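Local coordinates for putative uncharacterized protein PH1404 (PDB 3AF5) that probably terminates transcription genome-wide by cutting nascent RNA, acting as a zinc-dependent nuclease of the metallo-beta-lactamase superfamily, at residues L112-K117 with R144-Q149; P455-G460 with A516-S521; Q536-P541 with V581-H586. All coordinates share one frame; numbering follows the deposited sequence.

Contact 1 of 3, residues L112-K117 with R144-Q149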
loop_
_atom_site.group_PDB
_atom_site.type_symbol
_atom_site.label_atom_id
_atom_site.label_comp_id
_atom_site.label_asym_id
_atom_site.label_seq_id
_atom_site.Cartn_x
_atom_site.Cartn_y
_atom_site.Cartn_z
ATOM N N LEU A 112 15.844 16.151 3.415
ATOM C CA LEU A 112 15.266 15.766 2.137
ATOM C C LEU A 112 15.231 16.998 1.230
ATOM O O LEU A 112 14.497 17.951 1.495
ATOM C CB LEU A 112 13.854 15.208 2.369
ATOM C CG LEU A 112 13.089 14.499 1.244
ATOM C CD1 LEU A 112 11.961 13.674 1.848
ATOM C CD2 LEU A 112 12.539 15.512 0.248
ATOM N N ILE A 113 16.044 16.975 0.174
ATOM C CA ILE A 113 16.121 18.084 -0.779
ATOM C C ILE A 113 15.448 17.713 -2.094
ATOM O O ILE A 113 15.787 16.704 -2.712
ATOM C CB ILE A 113 17.581 18.458 -1.090
ATOM C CG1 ILE A 113 18.351 18.692 0.208
ATOM C CG2 ILE A 113 17.618 19.711 -1.953
ATOM C CD1 ILE A 113 19.840 18.878 0.006
ATOM N N GLU A 114 14.507 18.546 -2.527
ATOM C CA GLU A 114 13.766 18.302 -3.761
ATOM C C GLU A 114 14.085 19.371 -4.804
ATOM O O GLU A 114 14.101 20.562 -4.491
ATOM C CB GLU A 114 12.267 18.300 -3.447
ATOM C CG GLU A 114 11.372 17.735 -4.530
ATOM C CD GLU A 114 9.910 17.751 -4.121
ATOM O OE1 GLU A 114 9.583 17.155 -3.070
ATOM O OE2 GLU A 114 9.091 18.358 -4.845
ATOM N N ALA A 115 14.334 18.949 -6.043
ATOM C CA ALA A 115 14.658 19.887 -7.118
ATOM C C ALA A 115 14.340 19.345 -8.514
ATOM O O ALA A 115 14.397 18.138 -8.749
ATOM C CB ALA A 115 16.133 20.271 -7.036
ATOM N N LYS A 116 14.013 20.247 -9.438
ATOM C CA LYS A 116 13.697 19.858 -10.810
ATOM C C LYS A 116 14.934 19.335 -11.530
ATOM O O LYS A 116 14.833 18.481 -12.411
ATOM C CB LYS A 116 13.099 21.042 -11.579
ATOM C CG LYS A 116 11.585 21.107 -11.505
ATOM C CD LYS A 116 11.025 22.382 -12.111
ATOM C CE LYS A 116 9.502 22.371 -12.066
ATOM N NZ LYS A 116 8.907 23.711 -12.320
ATOM N N LYS A 117 16.100 19.848 -11.151
ATOM C CA LYS A 117 17.355 19.413 -11.753
ATOM C C LYS A 117 18.277 18.922 -10.635
ATOM O O LYS A 117 19.260 19.578 -10.284
ATOM C CB LYS A 117 18.009 20.568 -12.521
ATOM C CG LYS A 117 17.070 21.268 -13.504
ATOM C CD LYS A 117 16.409 20.280 -14.463
ATOM C CE LYS A 117 15.341 20.955 -15.318
ATOM N NZ LYS A 117 14.579 19.975 -16.146
ATOM N N ARG A 144 13.982 14.106 -7.186
ATOM C CA ARG A 144 13.538 14.887 -8.333
ATOM C C ARG A 144 12.100 15.356 -8.099
ATOM O O ARG A 144 11.243 14.577 -7.687
ATOM C CB ARG A 144 13.618 14.055 -9.617
ATOM C CG ARG A 144 13.181 14.818 -10.859
ATOM C CD ARG A 144 13.459 14.030 -12.121
ATOM N NE ARG A 144 14.837 13.553 -12.156
ATOM C CZ ARG A 144 15.421 13.019 -13.225
ATOM N NH1 ARG A 144 14.748 12.896 -14.363
ATOM N NH2 ARG A 144 16.678 12.598 -13.155
ATOM N N THR A 145 11.843 16.635 -8.356
ATOM C CA THR A 145 10.510 17.199 -8.167
ATOM C C THR A 145 9.449 16.406 -8.916
ATOM O O THR A 145 9.544 16.215 -10.125
ATOM C CB THR A 145 10.450 18.656 -8.661
ATOM O OG1 THR A 145 11.399 19.444 -7.933
ATOM C CG2 THR A 145 9.049 19.235 -8.465
ATOM N N PRO A 146 8.422 15.925 -8.202
ATOM C CA PRO A 146 7.364 15.158 -8.865
ATOM C C PRO A 146 6.554 16.070 -9.790
ATOM O O PRO A 146 6.372 17.255 -9.500
ATOM C CB PRO A 146 6.546 14.621 -7.693
ATOM C CG PRO A 146 6.707 15.692 -6.656
ATOM C CD PRO A 146 8.175 16.023 -6.752
ATOM N N PRO A 147 6.064 15.532 -10.918
ATOM C CA PRO A 147 5.277 16.313 -11.876
ATOM C C PRO A 147 3.933 16.796 -11.358
ATOM O O PRO A 147 3.311 17.663 -11.967
ATOM C CB PRO A 147 5.142 15.365 -13.065
ATOM C CG PRO A 147 5.168 14.020 -12.426
ATOM C CD PRO A 147 6.272 14.160 -11.409
ATOM N N LEU A 148 3.489 16.224 -10.242
ATOM C CA LEU A 148 2.221 16.593 -9.603
ATOM C C LEU A 148 2.463 16.630 -8.107
ATOM O O LEU A 148 3.140 15.759 -7.569
ATOM C CB LEU A 148 1.125 15.566 -9.911
ATOM C CG LEU A 148 0.565 15.517 -11.335
ATOM C CD1 LEU A 148 -0.323 14.295 -11.518
ATOM C CD2 LEU A 148 -0.226 16.786 -11.609
ATOM N N GLN A 149 1.919 17.634 -7.435
ATOM C CA GLN A 149 2.096 17.749 -5.993
ATOM C C GLN A 149 0.947 17.080 -5.243
ATOM O O GLN A 149 -0.228 17.298 -5.548
ATOM C CB GLN A 149 2.218 19.220 -5.570
ATOM C CG GLN A 149 1.058 20.127 -5.997
ATOM C CD GLN A 149 1.172 20.616 -7.445
ATOM O OE1 GLN A 149 1.088 19.829 -8.399
ATOM N NE2 GLN A 149 1.366 21.927 -7.610
#

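Contact 2 of 3, residues P455-G460 with A516-S521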
loop_
_atom_site.group_PDB
_atom_site.type_symbol
_atom_site.label_atom_id
_atom_site.label_comp_id
_atom_site.label_asym_id
_atom_site.label_seq_id
_atom_site.Cartn_x
_atom_site.Cartn_y
_atom_site.Cartn_z
ATOM N N PRO A 455 -14.842 15.110 -22.887
ATOM C CA PRO A 455 -13.966 15.199 -21.709
ATOM C C PRO A 455 -14.008 13.986 -20.765
ATOM O O PRO A 455 -14.943 13.183 -20.790
ATOM C CB PRO A 455 -14.443 16.482 -21.026
ATOM C CG PRO A 455 -15.917 16.475 -21.322
ATOM C CD PRO A 455 -15.956 16.073 -22.787
ATOM N N ILE A 456 -12.975 13.865 -19.936
ATOM C CA ILE A 456 -12.868 12.781 -18.962
ATOM C C ILE A 456 -12.710 13.375 -17.564
ATOM O O ILE A 456 -11.648 13.896 -17.214
ATOM C CB ILE A 456 -11.640 11.879 -19.247
ATOM C CG1 ILE A 456 -11.838 11.123 -20.566
ATOM C CG2 ILE A 456 -11.426 10.904 -18.093
ATOM C CD1 ILE A 456 -10.660 10.258 -20.958
ATOM N N TYR A 457 -13.773 13.299 -16.770
ATOM C CA TYR A 457 -13.742 13.828 -15.411
ATOM C C TYR A 457 -13.239 12.803 -14.402
ATOM O O TYR A 457 -13.530 11.606 -14.508
ATOM C CB TYR A 457 -15.139 14.307 -15.005
ATOM C CG TYR A 457 -15.675 15.409 -15.885
ATOM C CD1 TYR A 457 -16.721 15.171 -16.772
ATOM C CD2 TYR A 457 -15.110 16.689 -15.858
ATOM C CE1 TYR A 457 -17.192 16.177 -17.615
ATOM C CE2 TYR A 457 -15.575 17.700 -16.695
ATOM C CZ TYR A 457 -16.614 17.435 -17.570
ATOM O OH TYR A 457 -17.068 18.425 -18.406
ATOM N N LEU A 458 -12.478 13.289 -13.423
ATOM C CA LEU A 458 -11.916 12.454 -12.367
ATOM C C LEU A 458 -12.465 12.923 -11.023
ATOM O O LEU A 458 -12.145 14.016 -10.563
ATOM C CB LEU A 458 -10.393 12.571 -12.352
ATOM C CG LEU A 458 -9.608 12.188 -13.608
ATOM C CD1 LEU A 458 -8.123 12.335 -13.309
ATOM C CD2 LEU A 458 -9.937 10.760 -14.033
ATOM N N ASP A 459 -13.277 12.091 -10.386
ATOM C CA ASP A 459 -13.862 12.460 -9.102
ATOM C C ASP A 459 -13.591 11.426 -8.010
ATOM O O ASP A 459 -13.538 10.225 -8.281
ATOM C CB ASP A 459 -15.378 12.617 -9.261
ATOM C CG ASP A 459 -15.964 13.648 -8.313
ATOM O OD1 ASP A 459 -15.332 13.933 -7.274
ATOM O OD2 ASP A 459 -17.065 14.167 -8.609
ATOM N N GLY A 460 -13.415 11.903 -6.778
ATOM C CA GLY A 460 -13.212 11.004 -5.657
ATOM C C GLY A 460 -11.798 10.765 -5.189
ATOM O O GLY A 460 -11.470 9.654 -4.766
ATOM N N ALA A 516 -19.881 12.782 -21.734
ATOM C CA ALA A 516 -18.586 12.753 -21.077
ATOM C C ALA A 516 -18.300 11.406 -20.445
ATOM O O ALA A 516 -19.191 10.563 -20.312
ATOM C CB ALA A 516 -18.518 13.852 -20.016
ATOM N N ILE A 517 -17.041 11.208 -20.067
ATOM C CA ILE A 517 -16.623 9.982 -19.413
ATOM C C ILE A 517 -16.394 10.390 -17.969
ATOM O O ILE A 517 -15.682 11.367 -17.705
ATOM C CB ILE A 517 -15.277 9.441 -19.968
ATOM C CG1 ILE A 517 -15.340 9.282 -21.488
ATOM C CG2 ILE A 517 -14.959 8.096 -19.331
ATOM C CD1 ILE A 517 -16.372 8.288 -21.960
ATOM N N ILE A 518 -17.003 9.663 -17.037
ATOM C CA ILE A 518 -16.832 9.967 -15.622
ATOM C C ILE A 518 -16.237 8.780 -14.873
ATOM O O ILE A 518 -16.828 7.696 -14.814
ATOM C CB ILE A 518 -18.176 10.359 -14.959
ATOM C CG1 ILE A 518 -18.747 11.604 -15.649
ATOM C CG2 ILE A 518 -17.964 10.648 -13.468
ATOM C CD1 ILE A 518 -20.217 11.804 -15.400
ATOM N N ILE A 519 -15.047 8.989 -14.322
ATOM C CA ILE A 519 -14.385 7.951 -13.555
ATOM C C ILE A 519 -14.434 8.450 -12.127
ATOM O O ILE A 519 -13.837 9.486 -11.812
ATOM C CB ILE A 519 -12.919 7.778 -13.969
ATOM C CG1 ILE A 519 -12.829 7.449 -15.462
ATOM C CG2 ILE A 519 -12.291 6.671 -13.144
ATOM C CD1 ILE A 519 -11.396 7.287 -15.980
ATOM N N ALA A 520 -15.142 7.729 -11.263
ATOM C CA ALA A 520 -15.269 8.150 -9.876
ATOM C C ALA A 520 -15.204 7.048 -8.826
ATOM O O ALA A 520 -15.641 5.915 -9.035
ATOM C CB ALA A 520 -16.563 8.939 -9.700
ATOM N N SER A 521 -14.652 7.417 -7.681
ATOM C CA SER A 521 -14.527 6.532 -6.540
ATOM C C SER A 521 -15.928 6.511 -5.892
ATOM O O SER A 521 -16.645 7.518 -5.930
ATOM C CB SER A 521 -13.450 7.105 -5.599
ATOM O OG SER A 521 -13.861 7.152 -4.240
#

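Contact 3 of 3, residues Q536-P541 with V581-H586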
loop_
_atom_site.group_PDB
_atom_site.type_symbol
_atom_site.label_atom_id
_atom_site.label_comp_id
_atom_site.label_asym_id
_atom_site.label_seq_id
_atom_site.Cartn_x
_atom_site.Cartn_y
_atom_site.Cartn_z
ATOM N N GLN A 536 -28.268 9.685 -10.196
ATOM C CA GLN A 536 -28.809 10.677 -11.117
ATOM C C GLN A 536 -28.705 10.310 -12.597
ATOM O O GLN A 536 -29.372 10.913 -13.435
ATOM C CB GLN A 536 -28.160 12.040 -10.868
ATOM C CG GLN A 536 -28.584 12.678 -9.542
ATOM C CD GLN A 536 -27.971 14.047 -9.318
ATOM O OE1 GLN A 536 -28.221 14.986 -10.076
ATOM N NE2 GLN A 536 -27.160 14.168 -8.270
ATOM N N LEU A 537 -27.890 9.314 -12.925
ATOM C CA LEU A 537 -27.741 8.912 -14.316
ATOM C C LEU A 537 -28.480 7.626 -14.646
ATOM O O LEU A 537 -28.879 7.415 -15.791
ATOM C CB LEU A 537 -26.266 8.732 -14.657
ATOM C CG LEU A 537 -25.386 9.975 -14.601
ATOM C CD1 LEU A 537 -23.942 9.582 -14.871
ATOM C CD2 LEU A 537 -25.865 10.983 -15.626
ATOM N N ALA A 538 -28.663 6.774 -13.641
ATOM C CA ALA A 538 -29.330 5.484 -13.811
ATOM C C ALA A 538 -30.693 5.479 -14.525
ATOM O O ALA A 538 -31.040 4.504 -15.196
ATOM C CB ALA A 538 -29.462 4.798 -12.452
ATOM N N PRO A 539 -31.492 6.548 -14.369
ATOM C CA PRO A 539 -32.808 6.611 -15.018
ATOM C C PRO A 539 -32.796 6.736 -16.549
ATOM O O PRO A 539 -33.604 6.110 -17.239
ATOM C CB PRO A 539 -33.454 7.827 -14.354
ATOM C CG PRO A 539 -32.836 7.830 -13.000
ATOM C CD PRO A 539 -31.393 7.577 -13.317
ATOM N N ASP A 540 -31.881 7.549 -17.064
ATOM C CA ASP A 540 -31.763 7.794 -18.503
ATOM C C ASP A 540 -31.077 6.647 -19.264
ATOM O O ASP A 540 -29.926 6.309 -18.999
ATOM C CB ASP A 540 -30.984 9.091 -18.722
ATOM C CG ASP A 540 -31.114 9.613 -20.127
ATOM O OD1 ASP A 540 -31.238 8.786 -21.056
ATOM O OD2 ASP A 540 -31.078 10.852 -20.301
ATOM N N PRO A 541 -31.778 6.045 -20.240
ATOM C CA PRO A 541 -31.212 4.941 -21.020
ATOM C C PRO A 541 -30.099 5.341 -21.992
ATOM O O PRO A 541 -29.529 4.489 -22.673
ATOM C CB PRO A 541 -32.433 4.370 -21.729
ATOM C CG PRO A 541 -33.243 5.587 -21.983
ATOM C CD PRO A 541 -33.160 6.324 -20.665
ATOM N N VAL A 581 -33.303 1.590 -12.745
ATOM C CA VAL A 581 -32.119 1.406 -13.578
ATOM C C VAL A 581 -32.488 1.123 -15.031
ATOM O O VAL A 581 -33.020 0.058 -15.360
ATOM C CB VAL A 581 -31.223 0.255 -13.035
ATOM C CG1 VAL A 581 -30.052 0.014 -13.967
ATOM C CG2 VAL A 581 -30.704 0.610 -11.651
ATOM N N ASN A 582 -32.213 2.095 -15.895
ATOM C CA ASN A 582 -32.499 1.954 -17.319
ATOM C C ASN A 582 -31.217 2.071 -18.136
ATOM O O ASN A 582 -31.133 1.550 -19.247
ATOM C CB ASN A 582 -33.496 3.021 -17.779
ATOM C CG ASN A 582 -34.806 2.957 -17.023
ATOM O OD1 ASN A 582 -35.403 1.888 -16.882
ATOM N ND2 ASN A 582 -35.267 4.106 -16.539
ATOM N N MET A 583 -30.221 2.759 -17.580
ATOM C CA MET A 583 -28.944 2.941 -18.257
ATOM C C MET A 583 -28.374 1.565 -18.607
ATOM O O MET A 583 -28.795 0.551 -18.044
ATOM C CB MET A 583 -27.968 3.714 -17.353
ATOM C CG MET A 583 -27.295 2.874 -16.273
ATOM S SD MET A 583 -26.419 3.817 -14.983
ATOM C CE MET A 583 -25.213 4.720 -15.919
ATOM N N GLU A 584 -27.437 1.529 -19.547
ATOM C CA GLU A 584 -26.820 0.271 -19.944
ATOM C C GLU A 584 -25.795 -0.181 -18.909
ATOM O O GLU A 584 -24.941 0.597 -18.485
ATOM C CB GLU A 584 -26.128 0.410 -21.298
ATOM C CG GLU A 584 -27.061 0.472 -22.484
ATOM C CD GLU A 584 -26.324 0.243 -23.792
ATOM O OE1 GLU A 584 -25.399 1.027 -24.110
ATOM O OE2 GLU A 584 -26.667 -0.732 -24.496
ATOM N N VAL A 585 -25.882 -1.446 -18.517
ATOM C CA VAL A 585 -24.977 -2.006 -17.527
ATOM C C VAL A 585 -23.960 -2.906 -18.214
ATOM O O VAL A 585 -24.320 -3.915 -18.808
ATOM C CB VAL A 585 -25.764 -2.826 -16.470
ATOM C CG1 VAL A 585 -24.815 -3.441 -15.466
ATOM C CG2 VAL A 585 -26.756 -1.932 -15.764
ATOM N N HIS A 586 -22.689 -2.536 -18.125
ATOM C CA HIS A 586 -21.626 -3.315 -18.748
ATOM C C HIS A 586 -20.587 -3.757 -17.730
ATOM O O HIS A 586 -20.406 -3.121 -16.696
ATOM C CB HIS A 586 -20.916 -2.484 -19.820
ATOM C CG HIS A 586 -21.810 -2.021 -20.927
ATOM N ND1 HIS A 586 -22.374 -2.887 -21.841
ATOM C CD2 HIS A 586 -22.224 -0.780 -21.278
ATOM C CE1 HIS A 586 -23.096 -2.198 -22.708
ATOM N NE2 HIS A 586 -23.022 -0.917 -22.389
#

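Contact 1 of 3, residues L112-K117 with R144-Q149
E114 reaches across T145 and P146 at about a right angle to both side chains, and its OE2 comes 3.2 Å from the ring carbon P146 CD and 3.7 Å from T145 CG2. CG stands anti to the backbone N of E114 (chi1 -166°), and the extended chain beyond it carries the acid over this corner. T145 faces OE2 with CG2, while its OG1 lies over the A115-K116 peptide, 3.0 Å from A115 C, and also near E114 CG. K116 N is close to OG1 too, but the angle is too poor for a hydrogen bond. T145 CB meets K116 CG at 3.9 Å.

The backbones meet where parallel strands 110-115 and 139-144 of the KHb region end. T145 N donates to A115 O (3.0 Å), well above the carbonyl plane, and R144 CA adds a CH...O contact to the same oxygen. R144 NH1 is hydrogen-bonded to F485 O.

P146 has no N-H, so it cannot continue the strand pairing as a donor. Across the contact the carboxylate has carbon neighbours, and its ion pair with R157 is long and weak. No hydrogen bond or salt bridge joins the two segments' side chains; the directional hold is the T145 N to A115 O bond.

Contact 2 of 3, residues P455-G460 with A516-S521
Y457 has its CG anti to the carbonyl carbon and beside the backbone N (chi1 -61°), which swings the ring back along its strand so that CE1 rests 3.6 Å from A516 CB. I456 and I517 are paired across the parallel strands, which puts both on one face; with like first torsions their side chains lie side by side, pointing the same way, I456 CG1 3.9 Å from I517 CB. These residues belong to two neighbouring strands, 456-459 and 516-520, of the six-stranded parallel sheet of the beta-CASP domain.

Five backbone bonds join the strands in the alternating pattern of parallel pairing, each strand both giving and accepting. I519 N to Y457 O, at 3.0 Å, is nearly straight. Beta-branched isoleucines suit such extended backbone, and I456, I517 and I519 fill one face together with L458: I456 CG2 meets I519 CD1, and helix 435-447 covers this layer. On the other face, Y457 has I518 CG1 at its ring edge and its ring meets that of H498 at about 80°. The small A520 leaves room for helix 529-537 to come close, and D459, buried beside it, is held by R506 and Y533.

Past the strand, G460 has positive phi (99°), at home in a residue without a side chain. Here the pairing ends with S521 N on D459 O at 3.1 Å, the donor tilted from the carbonyl plane.

Contact 3 of 3, residues Q536-P541 with V581-H586
The chain that follows helix 529-537 meets the turn that leads into strand 584-587, an outermost strand of the beta-CASP parallel sheet. A538 O accepts two successive backbone N-H groups. N582 N comes in almost straight at 2.8 Å, while M583 N, at 3.1 Å, is tilted from the carbonyl plane. One residue on, the side chain of N582 makes a third bond: ND2 donates to P539 O at 2.7 Å, on a lone pair in the carbonyl plane, and that oxygen lies within 2° of the amide's own plane. The other end of the amide is engaged as well, since OD1 accepts from K580 NZ, so its rotation is set from both sides.

M583 packs against A538 and L537. Its CG sits between the backbone N and the carbonyl carbon (chi1 79°), and the chain then bends at chi3, bringing SD to 3.6 Å from A538 CA and CE to 4.3 Å from L537 CB. A flexible thioether suits this curved path beside a small alanine, whose CB lies 4.1 Å from SD. P541 comes alongside as well, its CB 4.0 Å from N582 O.

Asparagine suits this place because it offers a donor and an acceptor in one flat group. Together the three bonds satisfy the consecutive carbonyls of A538 and P539, and so tie the chain after the C-terminal part of helix 529-537 to the approach to the edge strand.

How the contacts relate
Contacts 2 and 3 belong to one beta-CASP sheet, their centres about 16 Å apart and their nearest atoms about 4 Å apart. Helix 529-537 connects them: it follows strand 516-520, touches D459, I518 and A520 on one face of the sheet, and leads into contact 3. Contact 1 belongs to the KH part, with its centre about 27 Å from that of contact 2 and about 43 Å from that of contact 3. In contact 2, the S521 side chain is about 10 Å from that of H258, a ligand of the first zinc ion of the nuclease site. Separately, the Y457 side chain is about 6 Å from a bound zinc ion. Contacts 1 and 3 lie away from the zinc-binding residues.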